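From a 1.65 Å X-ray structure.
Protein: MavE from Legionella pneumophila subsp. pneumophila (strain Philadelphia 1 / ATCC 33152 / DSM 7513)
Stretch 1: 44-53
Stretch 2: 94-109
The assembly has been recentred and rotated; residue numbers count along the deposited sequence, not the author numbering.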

# COMPACT_ATOMS: atom_id res chain seq x y z
N ARG A 44 7.78 -1.60 11.40
CA ARG A 44 7.64 -0.15 11.49
C ARG A 44 8.08 0.42 10.14
O ARG A 44 9.27 0.48 9.85
CB ARG A 44 8.48 0.42 12.64
N TYR A 45 7.11 0.79 9.31
CA TYR A 45 7.40 1.24 7.96
C TYR A 45 7.58 2.75 7.81
O TYR A 45 7.97 3.19 6.72
CB TYR A 45 6.31 0.77 7.00
CG TYR A 45 6.28 -0.72 6.83
CD1 TYR A 45 7.43 -1.42 6.48
CD2 TYR A 45 5.11 -1.42 6.97
CE1 TYR A 45 7.41 -2.79 6.35
CE2 TYR A 45 5.07 -2.78 6.82
CZ TYR A 45 6.22 -3.47 6.50
OH TYR A 45 6.19 -4.85 6.36
N GLN A 46 7.30 3.54 8.85
CA GLN A 46 7.37 5.00 8.77
C GLN A 46 6.53 5.55 7.61
O GLN A 46 6.98 6.37 6.82
CB GLN A 46 8.82 5.48 8.62
CG GLN A 46 9.86 4.90 9.56
CD GLN A 46 11.26 5.33 9.13
OE1 GLN A 46 11.60 5.27 7.94
NE2 GLN A 46 12.06 5.79 10.09
N ILE A 47 5.28 5.08 7.51
CA ILE A 47 4.44 5.50 6.38
C ILE A 47 4.00 6.95 6.56
O ILE A 47 3.96 7.72 5.59
CB ILE A 47 3.25 4.55 6.24
CG1 ILE A 47 3.75 3.12 6.00
CG2 ILE A 47 2.34 4.98 5.11
CD1 ILE A 47 2.74 2.02 6.38
N ASN A 48 3.73 7.36 7.81
CA ASN A 48 3.29 8.73 8.11
C ASN A 48 4.17 9.79 7.45
O ASN A 48 3.67 10.76 6.88
CB ASN A 48 3.28 8.95 9.63
CG ASN A 48 1.94 8.66 10.25
OD1 ASN A 48 0.95 8.54 9.54
ND2 ASN A 48 1.91 8.54 11.58
N SER A 49 5.48 9.60 7.49
CA SER A 49 6.35 10.65 6.97
C SER A 49 6.27 10.82 5.45
O SER A 49 6.76 11.83 4.94
CB SER A 49 7.79 10.37 7.36
OG SER A 49 8.24 9.20 6.70
N ARG A 50 5.69 9.87 4.73
CA ARG A 50 5.66 9.91 3.27
C ARG A 50 4.35 10.45 2.71
O ARG A 50 4.18 10.53 1.48
CB ARG A 50 5.94 8.49 2.76
CG ARG A 50 7.35 7.98 3.15
CD ARG A 50 7.46 6.44 3.17
NE ARG A 50 8.85 5.97 3.09
CZ ARG A 50 9.70 5.95 4.11
NH1 ARG A 50 9.30 6.38 5.31
NH2 ARG A 50 10.94 5.51 3.94
N ILE A 51 3.40 10.82 3.56
CA ILE A 51 2.11 11.32 3.09
C ILE A 51 2.25 12.73 2.55
O ILE A 51 2.80 13.62 3.22
CB ILE A 51 1.09 11.27 4.24
CG1 ILE A 51 0.81 9.82 4.62
CG2 ILE A 51 -0.21 11.95 3.83
CD1 ILE A 51 -0.18 9.64 5.82
N THR A 52 1.76 12.95 1.34
CA THR A 52 1.78 14.28 0.73
C THR A 52 0.84 15.24 1.44
O THR A 52 -0.34 14.94 1.65
CB THR A 52 1.41 14.18 -0.74
OG1 THR A 52 2.40 13.39 -1.38
CG2 THR A 52 1.35 15.56 -1.37
N ASN A 53 1.37 16.41 1.77
CA ASN A 53 0.63 17.45 2.47
C ASN A 53 0.02 16.89 3.74
O ASN A 53 -1.17 17.04 4.01
CB ASN A 53 -0.41 18.11 1.58
CG ASN A 53 0.23 18.89 0.43
OD1 ASN A 53 1.33 19.46 0.58
ND2 ASN A 53 -0.45 18.91 -0.71
N ALA A 94 11.06 -3.72 -3.26
CA ALA A 94 9.71 -3.47 -3.75
C ALA A 94 8.88 -2.76 -2.69
O ALA A 94 8.06 -1.89 -3.00
CB ALA A 94 9.06 -4.78 -4.18
N ARG A 95 9.07 -3.13 -1.42
CA ARG A 95 8.39 -2.45 -0.33
C ARG A 95 8.94 -1.04 -0.17
O ARG A 95 8.18 -0.09 0.04
CB ARG A 95 8.55 -3.29 0.93
CG ARG A 95 8.01 -2.71 2.18
CD ARG A 95 8.31 -3.70 3.33
NE ARG A 95 9.72 -3.75 3.65
CZ ARG A 95 10.46 -4.87 3.70
NH1 ARG A 95 11.75 -4.78 3.99
NH2 ARG A 95 9.92 -6.06 3.47
N ASN A 96 10.25 -0.87 -0.35
CA ASN A 96 10.83 0.47 -0.29
C ASN A 96 10.30 1.31 -1.45
O ASN A 96 10.12 2.51 -1.30
CB ASN A 96 12.36 0.46 -0.34
CG ASN A 96 13.04 -0.06 0.96
OD1 ASN A 96 12.45 -0.08 2.03
ND2 ASN A 96 14.33 -0.39 0.84
N ILE A 97 10.07 0.71 -2.62
CA ILE A 97 9.51 1.47 -3.74
C ILE A 97 8.08 1.86 -3.43
O ILE A 97 7.70 3.02 -3.59
CB ILE A 97 9.62 0.69 -5.07
CG1 ILE A 97 11.08 0.64 -5.55
CG2 ILE A 97 8.76 1.37 -6.14
CD1 ILE A 97 11.30 -0.34 -6.68
N LEU A 98 7.30 0.91 -2.91
CA LEU A 98 5.95 1.24 -2.47
C LEU A 98 5.97 2.43 -1.52
O LEU A 98 5.36 3.46 -1.79
CB LEU A 98 5.31 0.01 -1.84
CG LEU A 98 3.89 0.21 -1.26
CD1 LEU A 98 2.92 0.67 -2.38
CD2 LEU A 98 3.43 -1.07 -0.62
N LEU A 99 6.78 2.35 -0.46
CA LEU A 99 6.78 3.38 0.57
C LEU A 99 7.36 4.69 0.06
O LEU A 99 6.76 5.76 0.25
CB LEU A 99 7.57 2.84 1.77
CG LEU A 99 6.88 1.60 2.36
CD1 LEU A 99 7.75 0.85 3.39
CD2 LEU A 99 5.59 2.01 3.01
N ASP A 100 8.52 4.65 -0.59
CA ASP A 100 9.26 5.86 -0.90
C ASP A 100 8.75 6.50 -2.18
O ASP A 100 8.72 7.73 -2.30
CB ASP A 100 10.75 5.54 -1.03
CG ASP A 100 11.36 4.97 0.25
OD1 ASP A 100 10.67 4.94 1.29
OD2 ASP A 100 12.54 4.53 0.23
N ASN A 101 8.39 5.69 -3.18
CA ASN A 101 7.92 6.25 -4.44
C ASN A 101 6.39 6.41 -4.47
O ASN A 101 5.90 7.45 -4.92
CB ASN A 101 8.39 5.38 -5.62
CG ASN A 101 9.89 5.53 -5.91
OD1 ASN A 101 10.32 6.21 -6.88
ND2 ASN A 101 10.69 4.89 -5.09
N TYR A 102 5.63 5.41 -4.02
CA TYR A 102 4.20 5.41 -4.32
C TYR A 102 3.34 6.03 -3.24
O TYR A 102 2.30 6.59 -3.57
CB TYR A 102 3.72 3.99 -4.60
CG TYR A 102 4.04 3.63 -6.02
CD1 TYR A 102 5.30 3.16 -6.35
CD2 TYR A 102 3.12 3.85 -7.05
CE1 TYR A 102 5.64 2.88 -7.67
CE2 TYR A 102 3.44 3.56 -8.39
CZ TYR A 102 4.70 3.07 -8.68
OH TYR A 102 5.06 2.78 -10.00
N VAL A 103 3.73 5.97 -1.96
CA VAL A 103 2.93 6.64 -0.93
C VAL A 103 2.77 8.12 -1.21
O VAL A 103 1.64 8.62 -1.10
CB VAL A 103 3.51 6.34 0.47
CG1 VAL A 103 2.91 7.30 1.47
CG2 VAL A 103 3.22 4.91 0.87
N PRO A 104 3.81 8.87 -1.64
CA PRO A 104 3.57 10.27 -2.05
C PRO A 104 2.60 10.40 -3.21
O PRO A 104 1.79 11.33 -3.24
CB PRO A 104 4.98 10.76 -2.44
CG PRO A 104 5.87 9.96 -1.57
CD PRO A 104 5.26 8.59 -1.48
N LEU A 105 2.65 9.47 -4.16
CA LEU A 105 1.72 9.52 -5.28
C LEU A 105 0.31 9.23 -4.83
O LEU A 105 -0.63 9.95 -5.17
CB LEU A 105 2.13 8.50 -6.35
CG LEU A 105 3.32 8.88 -7.18
CD1 LEU A 105 3.64 7.72 -8.09
CD2 LEU A 105 2.97 10.14 -7.98
N LEU A 106 0.14 8.15 -4.07
CA LEU A 106 -1.18 7.73 -3.63
C LEU A 106 -1.86 8.78 -2.76
O LEU A 106 -3.09 8.90 -2.78
CB LEU A 106 -1.07 6.41 -2.87
CG LEU A 106 -0.66 5.15 -3.64
CD1 LEU A 106 -0.24 4.10 -2.66
CD2 LEU A 106 -1.77 4.63 -4.55
N THR A 107 -1.08 9.55 -1.98
CA THR A 107 -1.64 10.51 -1.03
C THR A 107 -1.72 11.93 -1.60
O THR A 107 -2.12 12.86 -0.89
CB THR A 107 -0.82 10.53 0.26
OG1 THR A 107 0.54 10.87 -0.03
CG2 THR A 107 -0.86 9.14 0.94
N ALA A 108 -1.39 12.10 -2.88
CA ALA A 108 -1.43 13.40 -3.53
C ALA A 108 -2.82 13.67 -4.09
O ALA A 108 -3.53 12.74 -4.46
CB ALA A 108 -0.40 13.45 -4.66
N ASN A 109 -3.19 14.96 -4.15
CA ASN A 109 -4.42 15.44 -4.82
C ASN A 109 -5.68 14.79 -4.26
O ASN A 109 -6.61 14.48 -5.00
CB ASN A 109 -4.39 15.25 -6.33
CG ASN A 109 -3.28 16.01 -6.99
OD1 ASN A 109 -3.10 17.19 -6.73
ND2 ASN A 109 -2.53 15.34 -7.87

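The hydroxyl of Thr107 links the two stretches: Thr107 OG1 donates to Val103 O one turn back (2.7 Å) and accepts from the backbone, Thr52 N to Thr107 OG1 at 2.8 Å, with an almost straight N-H...O angle of 176°. Its chi1 is p, and its CA-to-CB bond points toward the partner stretch. Thr52 returns the arrangement with its own hydroxyl: Thr52 OG1 donates to Pro104 O at 2.8 Å. The backbone and side chain of Thr52 thus each make a bond to the other stretch, and here the two stretches come close, the CA atoms of Thr52 and Pro104 lying 5.2 Å apart. The methyl of Thr52 faces Ala108, with CG2 of Thr52 4.3 Å from CB of Ala108.

The helix is irregular along this contact. It has a wider pi-type turn at 98-102 and a kink at Pro104, whose ring nitrogen carries no hydrogen to bond to the preceding turn. The proline ring instead packs on the neighbouring backbone, Pro104 CG lying 3.5 Å from Arg50 O, while Pro104 CA makes a CA-H...O contact with the same Arg50 O at 3.6 Å.

Arg50 has the largest covered area of the contact. Its side chain runs in m, t, t rotamers over the helix, CD coming within 3.1 Å of Leu99 O, and its guanidinium meets Asp100 in a salt bridge. Both Arg50 NE (2.8 Å) and Arg50 NH2 (2.7 Å) donate to Asp100 OD1, which lies at the guanidinium edge, near its plane. The CA-to-CB bond of Asp100 points away, but the end of its side chain comes nearer. Arg50 NH1 turns back to its own stretch and donates to Gln46 O at 2.8 Å, so the group braces the loop while holding the helix.

Leu99 and Val103 form the apolar part of the contact with Ile47 and Tyr45. Leu99, buried and pointing toward the loop, places CD2 3.7 Å from CG1 of Ile47 and CD1 3.8 Å from CD1 of Tyr45. Val103 sits one turn on, its CG1 3.5 Å from CB of Arg50 and its CG2 4.3 Å from CG2 of Ile47; branched aliphatic side chains suit this water-poor space. Ile51 points away, yet its CG2 still reaches within 3.9 Å of CB of Thr107. At the far end, the Tyr45 ring lies against the aliphatic part of Arg95, CE1 of Tyr45 to CD of Arg95 being 3.3 Å. Together the stretches bury 586 Å².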